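Local coordinates for PrgB (Enterococcus faecalis, PDB 6EVU), which promotes cell aggregation, biofilm formation and conjugation by binding and compacting DNA, and is represented here by its adhesin domain, at residues Thr41-Lys47 / Val110-Gly116; Phe69-Arg73 / Val296-Trp301; Gly98-Leu104 / Leu145-Asn151; Lys128-Glu134 / Arg172-Phe178. The contacts are given in a common frame with arbitrary orientation. Residues are numbered along the deposited sequence.

Contact 1: Thr41-Lys47 / Val110-Gly116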
# COMPACT_ATOMS: atom_id res chain seq x y z
N THR A 41 -1.28 21.19 -4.59
CA THR A 41 -1.20 19.99 -3.77
C THR A 41 0.25 19.74 -3.34
O THR A 41 1.17 19.82 -4.16
CB THR A 41 -1.71 18.75 -4.53
OG1 THR A 41 -3.07 18.94 -4.89
CG2 THR A 41 -1.59 17.46 -3.64
N LYS A 42 0.44 19.42 -2.06
CA LYS A 42 1.78 19.17 -1.53
C LYS A 42 1.67 18.60 -0.12
O LYS A 42 0.64 18.74 0.54
CB LYS A 42 2.62 20.44 -1.47
CG LYS A 42 2.12 21.42 -0.43
CD LYS A 42 3.16 22.53 -0.21
CE LYS A 42 2.61 23.66 0.64
NZ LYS A 42 1.82 24.71 -0.12
N ILE A 43 2.76 17.96 0.33
CA ILE A 43 2.90 17.68 1.76
C ILE A 43 3.24 18.98 2.47
O ILE A 43 4.23 19.64 2.13
CB ILE A 43 4.00 16.62 2.00
CG1 ILE A 43 3.56 15.27 1.42
CG2 ILE A 43 4.28 16.52 3.51
CD1 ILE A 43 4.69 14.17 1.45
N SER A 44 2.40 19.38 3.44
CA SER A 44 2.67 20.58 4.23
C SER A 44 3.51 20.31 5.47
O SER A 44 4.24 21.22 5.91
CB SER A 44 1.38 21.24 4.69
OG SER A 44 0.57 20.29 5.35
N SER A 45 3.44 19.10 6.03
CA SER A 45 4.29 18.76 7.16
C SER A 45 4.34 17.25 7.32
O SER A 45 3.43 16.52 6.91
CB SER A 45 3.79 19.39 8.46
OG SER A 45 2.55 18.81 8.83
N ILE A 46 5.41 16.81 7.98
CA ILE A 46 5.57 15.43 8.39
C ILE A 46 6.00 15.44 9.84
O ILE A 46 7.05 16.03 10.16
CB ILE A 46 6.64 14.69 7.56
CG1 ILE A 46 6.28 14.79 6.06
CG2 ILE A 46 6.80 13.24 8.02
CD1 ILE A 46 7.32 14.16 5.11
N LYS A 47 5.23 14.77 10.70
CA LYS A 47 5.46 14.86 12.14
C LYS A 47 5.55 13.48 12.73
O LYS A 47 4.84 12.54 12.30
CB LYS A 47 4.36 15.67 12.88
CG LYS A 47 4.34 17.13 12.53
CD LYS A 47 5.32 17.89 13.40
CE LYS A 47 5.26 19.38 13.12
NZ LYS A 47 5.81 19.72 11.77
N VAL A 110 3.81 8.26 12.17
CA VAL A 110 4.27 9.43 11.44
C VAL A 110 3.07 10.00 10.70
O VAL A 110 2.40 9.29 9.94
CB VAL A 110 5.39 9.05 10.47
CG1 VAL A 110 5.71 10.23 9.57
CG2 VAL A 110 6.58 8.55 11.32
N THR A 111 2.77 11.27 10.94
CA THR A 111 1.60 11.88 10.28
C THR A 111 2.09 12.72 9.12
O THR A 111 2.83 13.69 9.33
CB THR A 111 0.80 12.74 11.27
OG1 THR A 111 0.37 11.94 12.40
CG2 THR A 111 -0.41 13.43 10.60
N VAL A 112 1.66 12.36 7.89
CA VAL A 112 1.95 13.12 6.67
C VAL A 112 0.69 13.92 6.32
O VAL A 112 -0.35 13.34 6.03
CB VAL A 112 2.32 12.17 5.52
CG1 VAL A 112 2.59 12.96 4.20
CG2 VAL A 112 3.48 11.23 5.92
N THR A 113 0.79 15.24 6.29
CA THR A 113 -0.36 16.08 5.97
C THR A 113 -0.25 16.60 4.54
O THR A 113 0.78 17.14 4.15
CB THR A 113 -0.44 17.24 6.95
OG1 THR A 113 -0.60 16.72 8.28
CG2 THR A 113 -1.62 18.13 6.62
N TYR A 114 -1.31 16.42 3.76
CA TYR A 114 -1.44 17.04 2.44
C TYR A 114 -2.37 18.22 2.54
O TYR A 114 -3.45 18.13 3.16
CB TYR A 114 -2.00 16.05 1.41
CG TYR A 114 -1.05 14.90 1.11
CD1 TYR A 114 -0.13 15.03 0.09
CD2 TYR A 114 -1.15 13.68 1.79
CE1 TYR A 114 0.75 14.01 -0.21
CE2 TYR A 114 -0.29 12.63 1.49
CZ TYR A 114 0.68 12.80 0.49
OH TYR A 114 1.57 11.81 0.13
N THR A 115 -2.00 19.34 1.88
CA THR A 115 -2.95 20.43 1.69
C THR A 115 -3.11 20.70 0.20
O THR A 115 -2.43 20.10 -0.65
CB THR A 115 -2.49 21.71 2.39
OG1 THR A 115 -1.17 22.02 1.92
CG2 THR A 115 -2.41 21.48 3.88
N GLY A 116 -4.03 21.58 -0.12
CA GLY A 116 -4.27 21.96 -1.50
C GLY A 116 -4.93 20.90 -2.34
O GLY A 116 -4.65 20.83 -3.54
O HOH W 1 -1.12 23.61 -0.24
O HOH W 2 1.72 16.27 9.67

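Contact 2: Phe69-Arg73 / Val296-Trp301. With PO4 (phosphate ion), chain B.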
# COMPACT_ATOMS: atom_id res chain seq x y z
N PHE A 69 13.63 1.15 -5.18
CA PHE A 69 13.49 -0.01 -4.32
C PHE A 69 14.84 -0.43 -3.77
O PHE A 69 14.94 -0.87 -2.62
CB PHE A 69 12.81 -1.16 -5.08
CG PHE A 69 11.46 -0.77 -5.68
CD1 PHE A 69 10.36 -0.65 -4.86
CD2 PHE A 69 11.34 -0.52 -7.04
CE1 PHE A 69 9.15 -0.27 -5.36
CE2 PHE A 69 10.10 -0.15 -7.59
CZ PHE A 69 9.00 -0.02 -6.72
N THR A 70 15.87 -0.37 -4.61
CA THR A 70 17.20 -0.74 -4.15
C THR A 70 17.66 0.23 -3.07
O THR A 70 18.21 -0.20 -2.05
CB THR A 70 18.17 -0.78 -5.34
OG1 THR A 70 17.78 -1.85 -6.22
CG2 THR A 70 19.61 -1.06 -4.86
N LYS A 71 17.41 1.53 -3.26
CA LYS A 71 17.72 2.51 -2.23
C LYS A 71 16.99 2.23 -0.92
O LYS A 71 17.55 2.46 0.18
CB LYS A 71 17.40 3.92 -2.73
CG LYS A 71 18.36 4.35 -3.84
CD LYS A 71 17.94 5.74 -4.38
CE LYS A 71 18.89 6.19 -5.52
NZ LYS A 71 18.47 7.60 -5.90
N LEU A 72 15.76 1.77 -1.00
CA LEU A 72 14.97 1.44 0.17
C LEU A 72 15.50 0.25 0.95
O LEU A 72 15.39 0.22 2.15
CB LEU A 72 13.51 1.21 -0.19
CG LEU A 72 12.73 2.48 -0.46
CD1 LEU A 72 11.43 2.17 -1.16
CD2 LEU A 72 12.48 3.24 0.83
N ARG A 73 16.05 -0.74 0.26
CA ARG A 73 16.49 -1.96 0.92
C ARG A 73 17.86 -1.92 1.59
O ARG A 73 18.76 -2.64 1.23
CB ARG A 73 16.41 -3.14 -0.04
CG ARG A 73 15.01 -3.48 -0.49
CD ARG A 73 14.96 -4.77 -1.27
NE ARG A 73 15.90 -4.71 -2.36
CZ ARG A 73 15.61 -4.31 -3.59
NH1 ARG A 73 14.38 -3.99 -3.91
NH2 ARG A 73 16.55 -4.26 -4.48
N VAL A 296 14.78 -9.11 -3.33
CA VAL A 296 13.87 -7.99 -3.62
C VAL A 296 12.51 -8.19 -2.97
O VAL A 296 11.47 -7.92 -3.58
CB VAL A 296 13.77 -7.70 -5.15
CG1 VAL A 296 15.12 -7.28 -5.66
CG2 VAL A 296 13.24 -8.88 -5.95
N SER A 297 12.51 -8.60 -1.70
CA SER A 297 11.29 -8.97 -0.99
C SER A 297 11.00 -8.09 0.22
O SER A 297 10.27 -8.51 1.14
CB SER A 297 11.34 -10.44 -0.57
OG SER A 297 12.34 -10.66 0.42
N SER A 298 11.59 -6.86 0.25
CA SER A 298 11.41 -6.00 1.40
C SER A 298 11.29 -4.51 1.07
O SER A 298 11.45 -3.67 1.97
CB SER A 298 12.56 -6.21 2.45
OG SER A 298 13.86 -6.17 1.81
N ALA A 299 10.97 -4.14 -0.17
CA ALA A 299 10.58 -2.76 -0.43
C ALA A 299 9.44 -2.75 -1.44
O ALA A 299 9.44 -3.52 -2.40
CB ALA A 299 11.74 -1.96 -1.02
N GLN A 300 8.48 -1.84 -1.22
CA GLN A 300 7.29 -1.85 -2.08
C GLN A 300 6.81 -0.42 -2.31
O GLN A 300 7.13 0.52 -1.58
CB GLN A 300 6.17 -2.68 -1.42
CG GLN A 300 5.54 -1.95 -0.23
CD GLN A 300 4.68 -2.88 0.62
OE1 GLN A 300 4.91 -3.08 1.80
NE2 GLN A 300 3.64 -3.42 0.01
N TRP A 301 5.97 -0.30 -3.35
CA TRP A 301 5.25 0.94 -3.61
C TRP A 301 3.80 0.70 -3.24
O TRP A 301 3.21 -0.25 -3.75
CB TRP A 301 5.38 1.29 -5.10
CG TRP A 301 4.52 2.46 -5.53
CD1 TRP A 301 4.11 3.49 -4.75
CD2 TRP A 301 3.98 2.71 -6.84
NE1 TRP A 301 3.32 4.37 -5.46
CE2 TRP A 301 3.23 3.91 -6.75
CE3 TRP A 301 4.01 2.02 -8.07
CZ2 TRP A 301 2.54 4.44 -7.87
CZ3 TRP A 301 3.36 2.57 -9.17
CH2 TRP A 301 2.62 3.74 -9.04
P PO4 B . 18.18 -7.75 -1.64
O1 PO4 B . 17.49 -8.28 -2.88
O2 PO4 B . 17.45 -8.34 -0.42
O3 PO4 B . 19.61 -8.25 -1.63
O4 PO4 B . 18.26 -6.25 -1.53
O HOH W 3 11.69 -5.05 -3.02

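Contact 3: Gly98-Leu104 / Leu145-Asn151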
# COMPACT_ATOMS: atom_id res chain seq x y z
N GLY A 98 8.50 15.29 -6.38
CA GLY A 98 9.42 14.67 -5.41
C GLY A 98 8.72 14.25 -4.12
O GLY A 98 7.49 14.12 -4.04
N GLY A 99 9.53 14.01 -3.09
CA GLY A 99 8.99 13.49 -1.84
C GLY A 99 10.04 13.61 -0.75
O GLY A 99 11.03 14.31 -0.91
N TYR A 100 9.80 12.93 0.39
CA TYR A 100 10.64 13.07 1.58
C TYR A 100 10.96 11.73 2.19
O TYR A 100 10.05 10.90 2.37
CB TYR A 100 9.95 13.94 2.66
CG TYR A 100 9.54 15.25 2.07
CD1 TYR A 100 10.40 16.30 2.04
CD2 TYR A 100 8.30 15.38 1.47
CE1 TYR A 100 10.03 17.53 1.43
CE2 TYR A 100 7.91 16.58 0.86
CZ TYR A 100 8.77 17.63 0.85
OH TYR A 100 8.36 18.81 0.21
N ALA A 101 12.24 11.51 2.59
CA ALA A 101 12.68 10.25 3.17
C ALA A 101 12.55 10.31 4.70
O ALA A 101 13.03 11.26 5.33
CB ALA A 101 14.13 9.93 2.78
N VAL A 102 11.95 9.29 5.29
CA VAL A 102 11.61 9.31 6.72
C VAL A 102 11.87 7.92 7.30
O VAL A 102 11.63 6.92 6.63
CB VAL A 102 10.14 9.72 6.94
CG1 VAL A 102 9.75 9.68 8.43
CG2 VAL A 102 9.87 11.10 6.33
N LEU A 103 12.35 7.85 8.56
CA LEU A 103 12.53 6.53 9.18
C LEU A 103 11.26 6.20 9.95
O LEU A 103 10.81 7.01 10.77
CB LEU A 103 13.72 6.53 10.16
CG LEU A 103 14.03 5.13 10.71
CD1 LEU A 103 14.86 4.34 9.73
CD2 LEU A 103 14.93 5.28 11.97
N LEU A 104 10.68 5.00 9.71
CA LEU A 104 9.54 4.53 10.51
C LEU A 104 10.04 3.58 11.59
O LEU A 104 10.83 2.66 11.32
CB LEU A 104 8.47 3.80 9.68
CG LEU A 104 7.90 4.61 8.51
CD1 LEU A 104 6.89 3.69 7.81
CD2 LEU A 104 7.24 5.82 9.04
N LEU A 145 11.74 0.69 9.34
CA LEU A 145 11.46 0.74 7.91
C LEU A 145 11.84 2.11 7.40
O LEU A 145 11.82 3.10 8.15
CB LEU A 145 9.96 0.50 7.57
CG LEU A 145 9.46 -0.90 7.87
CD1 LEU A 145 7.93 -0.84 7.85
CD2 LEU A 145 10.04 -2.02 7.06
N ASN A 146 12.18 2.19 6.10
CA ASN A 146 12.40 3.46 5.46
C ASN A 146 11.17 3.79 4.62
O ASN A 146 10.57 2.91 4.02
CB ASN A 146 13.63 3.41 4.57
CG ASN A 146 14.83 2.76 5.25
OD1 ASN A 146 15.11 3.05 6.42
ND2 ASN A 146 15.53 1.86 4.53
N ALA A 147 10.87 5.08 4.53
CA ALA A 147 9.73 5.52 3.76
C ALA A 147 10.14 6.71 2.93
O ALA A 147 10.89 7.58 3.38
CB ALA A 147 8.55 5.91 4.66
N VAL A 148 9.59 6.78 1.72
CA VAL A 148 9.62 8.01 0.97
C VAL A 148 8.17 8.35 0.70
O VAL A 148 7.45 7.57 0.07
CB VAL A 148 10.43 7.91 -0.33
CG1 VAL A 148 10.43 9.25 -1.01
CG2 VAL A 148 11.92 7.54 -0.03
N PHE A 149 7.75 9.52 1.19
CA PHE A 149 6.37 10.00 1.02
C PHE A 149 6.34 10.98 -0.13
O PHE A 149 7.08 11.97 -0.13
CB PHE A 149 5.84 10.64 2.28
CG PHE A 149 5.88 9.70 3.46
CD1 PHE A 149 5.17 8.50 3.39
CD2 PHE A 149 6.63 9.98 4.63
CE1 PHE A 149 5.17 7.58 4.47
CE2 PHE A 149 6.60 9.06 5.70
CZ PHE A 149 5.87 7.87 5.63
N SER A 150 5.47 10.73 -1.09
CA SER A 150 5.39 11.57 -2.29
C SER A 150 4.55 12.82 -2.06
O SER A 150 3.52 12.79 -1.38
CB SER A 150 4.81 10.74 -3.44
OG SER A 150 4.51 11.59 -4.55
N ASN A 151 4.96 13.94 -2.67
CA ASN A 151 4.12 15.13 -2.66
C ASN A 151 2.81 14.92 -3.43
O ASN A 151 1.92 15.75 -3.30
CB ASN A 151 4.92 16.34 -3.23
CG ASN A 151 5.70 17.10 -2.14
OD1 ASN A 151 5.16 17.47 -1.09
ND2 ASN A 151 6.99 17.32 -2.38
O HOH W 4 6.00 20.01 0.17

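Contact 4: Lys128-Glu134 / Arg172-Phe178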
# COMPACT_ATOMS: atom_id res chain seq x y z
N LYS A 128 -7.81 18.78 2.41
CA LYS A 128 -6.63 18.41 3.20
C LYS A 128 -6.82 16.96 3.63
O LYS A 128 -7.96 16.51 3.80
CB LYS A 128 -6.52 19.35 4.42
CG LYS A 128 -5.59 18.92 5.58
CD LYS A 128 -5.46 20.02 6.64
CE LYS A 128 -5.62 19.50 8.08
NZ LYS A 128 -5.12 20.50 9.09
N ALA A 129 -5.71 16.25 3.84
CA ALA A 129 -5.76 14.89 4.39
C ALA A 129 -4.53 14.62 5.25
O ALA A 129 -3.46 15.17 5.04
CB ALA A 129 -5.85 13.86 3.25
N GLU A 130 -4.72 13.78 6.27
CA GLU A 130 -3.65 13.25 7.11
C GLU A 130 -3.51 11.77 6.85
O GLU A 130 -4.48 11.03 7.02
CB GLU A 130 -3.96 13.48 8.59
CG GLU A 130 -3.80 14.94 8.96
CD GLU A 130 -4.25 15.26 10.38
OE1 GLU A 130 -4.90 14.40 11.02
OE2 GLU A 130 -3.98 16.39 10.87
N PHE A 131 -2.33 11.35 6.39
CA PHE A 131 -2.01 9.93 6.24
C PHE A 131 -1.07 9.55 7.39
O PHE A 131 0.04 10.06 7.45
CB PHE A 131 -1.29 9.73 4.90
CG PHE A 131 -2.20 9.76 3.69
CD1 PHE A 131 -3.06 10.83 3.43
CD2 PHE A 131 -2.18 8.67 2.82
CE1 PHE A 131 -3.92 10.79 2.29
CE2 PHE A 131 -3.05 8.63 1.70
CZ PHE A 131 -3.86 9.71 1.45
N VAL A 132 -1.51 8.68 8.29
CA VAL A 132 -0.72 8.27 9.45
C VAL A 132 -0.20 6.87 9.22
O VAL A 132 -0.97 5.91 9.05
CB VAL A 132 -1.53 8.33 10.74
CG1 VAL A 132 -0.67 7.84 11.93
CG2 VAL A 132 -2.07 9.77 10.90
N TYR A 133 1.13 6.76 9.18
CA TYR A 133 1.86 5.50 8.95
C TYR A 133 2.47 5.03 10.25
O TYR A 133 3.11 5.80 10.94
CB TYR A 133 2.99 5.75 7.96
CG TYR A 133 2.49 6.17 6.61
CD1 TYR A 133 2.29 7.54 6.29
CD2 TYR A 133 2.30 5.20 5.61
CE1 TYR A 133 1.87 7.90 4.97
CE2 TYR A 133 1.86 5.58 4.35
CZ TYR A 133 1.67 6.90 4.06
OH TYR A 133 1.26 7.36 2.84
N GLU A 134 2.27 3.74 10.57
CA GLU A 134 2.87 3.19 11.76
C GLU A 134 3.47 1.85 11.40
O GLU A 134 2.75 0.94 10.98
CB GLU A 134 1.85 3.06 12.90
CG GLU A 134 2.56 2.68 14.16
CD GLU A 134 1.70 2.78 15.40
OE1 GLU A 134 0.55 3.35 15.37
OE2 GLU A 134 2.19 2.26 16.45
N ARG A 172 0.82 0.02 9.12
CA ARG A 172 -0.57 0.45 9.28
C ARG A 172 -0.72 1.85 8.69
O ARG A 172 0.13 2.73 8.88
CB ARG A 172 -1.00 0.46 10.77
CG ARG A 172 -2.52 0.85 10.89
CD ARG A 172 -3.07 0.33 12.20
NE ARG A 172 -2.37 0.97 13.29
CZ ARG A 172 -2.32 0.53 14.54
NH1 ARG A 172 -2.94 -0.60 14.90
NH2 ARG A 172 -1.64 1.24 15.44
N LEU A 173 -1.80 2.04 7.91
CA LEU A 173 -2.14 3.33 7.34
C LEU A 173 -3.55 3.71 7.78
O LEU A 173 -4.50 2.94 7.56
CB LEU A 173 -2.05 3.32 5.79
CG LEU A 173 -2.57 4.56 5.05
CD1 LEU A 173 -1.82 5.85 5.50
CD2 LEU A 173 -2.31 4.35 3.59
N THR A 174 -3.67 4.87 8.44
CA THR A 174 -4.97 5.42 8.82
C THR A 174 -5.08 6.81 8.23
O THR A 174 -4.15 7.61 8.35
CB THR A 174 -5.08 5.52 10.35
OG1 THR A 174 -4.82 4.24 10.95
CG2 THR A 174 -6.47 6.06 10.74
N ILE A 175 -6.20 7.09 7.53
CA ILE A 175 -6.34 8.30 6.72
C ILE A 175 -7.49 9.14 7.25
O ILE A 175 -8.57 8.62 7.53
CB ILE A 175 -6.59 7.95 5.24
CG1 ILE A 175 -5.36 7.23 4.66
CG2 ILE A 175 -6.94 9.23 4.37
CD1 ILE A 175 -5.62 6.43 3.37
N LYS A 176 -7.27 10.45 7.38
CA LYS A 176 -8.35 11.36 7.71
C LYS A 176 -8.50 12.37 6.59
O LYS A 176 -7.50 12.93 6.15
CB LYS A 176 -8.10 12.10 9.02
CG LYS A 176 -8.15 11.26 10.24
CD LYS A 176 -8.01 12.19 11.44
CE LYS A 176 -7.80 11.40 12.71
NZ LYS A 176 -7.63 12.32 13.90
N PHE A 177 -9.73 12.57 6.14
CA PHE A 177 -10.00 13.59 5.11
C PHE A 177 -10.64 14.78 5.78
O PHE A 177 -11.47 14.60 6.67
CB PHE A 177 -10.97 13.05 4.06
CG PHE A 177 -10.52 11.81 3.40
CD1 PHE A 177 -9.43 11.80 2.55
CD2 PHE A 177 -11.21 10.63 3.63
CE1 PHE A 177 -9.05 10.64 1.91
CE2 PHE A 177 -10.80 9.45 3.05
CZ PHE A 177 -9.73 9.45 2.19
N PHE A 178 -10.31 16.00 5.32
CA PHE A 178 -10.86 17.21 5.92
C PHE A 178 -11.50 18.11 4.88
O PHE A 178 -10.96 18.29 3.77
CB PHE A 178 -9.77 17.99 6.67
CG PHE A 178 -9.16 17.22 7.81
CD1 PHE A 178 -8.04 16.43 7.60
CD2 PHE A 178 -9.70 17.30 9.07
CE1 PHE A 178 -7.46 15.70 8.70
CE2 PHE A 178 -9.18 16.59 10.13
CZ PHE A 178 -8.02 15.80 9.94
O HOH W 5 -5.85 14.53 13.50
O HOH W 6 -2.08 4.37 11.21
O HOH W 7 -1.35 3.98 13.67

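Contact 1: Thr41-Lys47 / Val110-Gly116
Ile-43 sits at the apolar centre of this strand pair. Its CG1 lies 3.5 Å from CE1 of Tyr-114, and its CD1 reaches CG1 of Val-112 at 3.7 Å. Further along the same face, Ile-46 CG2 meets Val-110 CG1 at 3.6 Å. This side of the sheet is buried beneath strands 99-104 and 145-150, where Tyr-100 packs on both isoleucines and Phe-149 on Ile-43. Antiparallel backbone bonds hold the layer together: Lys-42 and Thr-115 form one hydrogen-bonded pair, and Lys-47 and Thr-111 another, with Lys-47 N to Thr-111 O at 3.0 Å and Thr-111 N to Lys-47 O at 2.8 Å. Between these pairs the ladder is interrupted by a beta bulge, in which Ser-44 and Ser-45 together oppose Thr-113. Ser-44 N donates to Thr-113 O at 2.9 Å, and Thr-113 N to Ser-45 O at 3.0 Å; the helix-like psi of Ser-44 (-28°) absorbs the extra residue. The other face is polar. One water joins Ser-45 OG, Thr-113 OG1 and Thr-111 O, while a second bridges Lys-42 NZ and Thr-115 OG1. At the far end Thr-41 OG1 donates to Gly-116 O at 2.8 Å and is also hydrogen-bonded to Thr-38 N. The chemistry is thus two-sided: hydrocarbon faces the interior of the adhesin domain, hydroxyls and lysines face solvent, and the bulge lets the alternation resume beyond Ser-44.

Contact 2: Phe69-Arg73 / Val296-Trp301
The polar links between these segments run through small molecules: a phosphate ion and a water connect the end of helix 68-72 to the approach to strand 299-302, with no direct hydrogen bond between the two. Arg-73, the first residue to leave the helical conformation, does most of this work. Its NE donates to O4 of the phosphate at 2.9 Å, while Val-296 N donates to O1 of the same ion, also at 2.9 Å. Its NH1 gives a 3.0 Å hydrogen bond to a water that in turn donates to Ala-299 O at 2.8 Å and, weakly, to Val-296 O. The guanidinium presents a face to Val-296, whose CG1 is 3.5 Å from Arg-73 NH2. Behind this polar end, Ala-299 is the apolar hub: its CB touches Leu-72 CB at 3.7 Å and Arg-73 CG at 3.6 Å. The edge of the Phe-69 ring abuts the strand backbone, with CE1 3.8 Å from Trp-301 N. Phe-158 of the neighbouring strand 157-160 extends the packing, contacting Phe-69 and Leu-72 and stacking on Trp-301. A Tris molecule, hydrogen-bonded to Trp-301 N, lies nearby; like the phosphate, it probably came from the crystallisation liquor. A small apolar contact therefore packs the helix end against Ala-299 and the strand, while an arginine and the backbone amide of Val-296 together hold an anion, although the coordinates do not show whether a DNA phosphate would bind there.

Contact 3: Gly98-Leu104 / Leu145-Asn151
In this beta sandwich, strands 99-104 and 145-150 form a regular antiparallel ladder within the smaller sheet; strand alternation assigns each residue to a face, and its rotamer sets which neighbours its end meets. Tyr-100, Val-102 and Leu-104 share one face with Leu-145, Ala-147 and Phe-149, directed at the sheet carrying Ile-43, Val-110 and Val-112. Phe-149, with chi1 in m, brings its ring across to Val-102 and Leu-104: CE2 is 3.8 Å from Val-102 CB, and Leu-104 CD2 meets the ring edge at CZ, 4.2 Å away. On the other face, Leu-103 is t,p and leads its CD1 to 3.6 Å from OD1 of Asn-146, whose ND2 is hydrogen-bonded to Lys-74 O and Leu-72 O. Gly-99 spares a clash, since an ideal CB there would lie only 2.4 Å from Phe-149 O. At the end of the ladder the m chi1 of Asn-151 brings its amide to the hydroxyl of Tyr-100, while its OD1 accepts a hydrogen bond from Ile-43 N; ND2 donates to Tyr-100 OH at 3.3 Å.

Contact 4: Lys128-Glu134 / Arg172-Phe178
A salt bridge lies across one hydrogen-bonded pair of this antiparallel beta ladder in the larger sheet of the sandwich: Arg-172 NH2 donates to Glu-134 OE1 at 3.0 Å. A water reinforces it, donating to Glu-134 OE1 and accepting from Arg-172 NE. Beneath them the backbone is a textbook register, each hydrogen-bonded pair making two bonds; Arg-172 N to Glu-134 O and Val-132 N to Thr-174 O are both 2.8 Å. Within these segments it loosens at the Lys-128/Phe-178 pair, where the bond from Lys-128 N to Phe-178 O is weak at 3.5 Å. Glu-130 and Lys-176 stand side by side on the salt-bridge face, too far apart for a direct ion pair, but a water joins Glu-130 OE1 to Lys-176 NZ. Apolar groups occupy the opposite face. Phe-131 and Tyr-133 point into the interior, where they meet Tyr-114 and Phe-149 respectively, and each receives a CH-pi contact from the partner strand: Ile-175 CG1 lies 4.0 Å from the Phe-131 ring centroid, and Leu-173 CD1 lies 4.0 Å from that of Tyr-133. Back on the polar face, the ring of Phe-178 is covered by an aliphatic lysine segment, Lys-128 CE lying 4.3 Å from the Phe-178 ring centroid.

Together the four contacts trace how a beta sandwich is assembled. Contacts 1 and 4, with centres about 10 Å apart, are consecutive pairings in one sheet: strand 110-115 bonds to strand 124-137, with Tyr-114 N donating to Ala-129 O at 2.8 Å. Contact 3 belongs to the facing sheet. It is tied to contact 1 by Tyr-114 OH, 2.7 Å from Ser-150 O, and to contact 4 by packing of Phe-149 CE1 on Tyr-133 CE1 at 3.4 Å. Contact 2 reaches the same sheet as contact 3 through strand 299-302; its centre is about 13 Å from that of contact 3 and about 23 Å from that of contact 1. Leu-72 O, 2.9 Å from Asn-146 ND2, joins contacts 2 and 3. The phosphate and Tris both lie at contact 2.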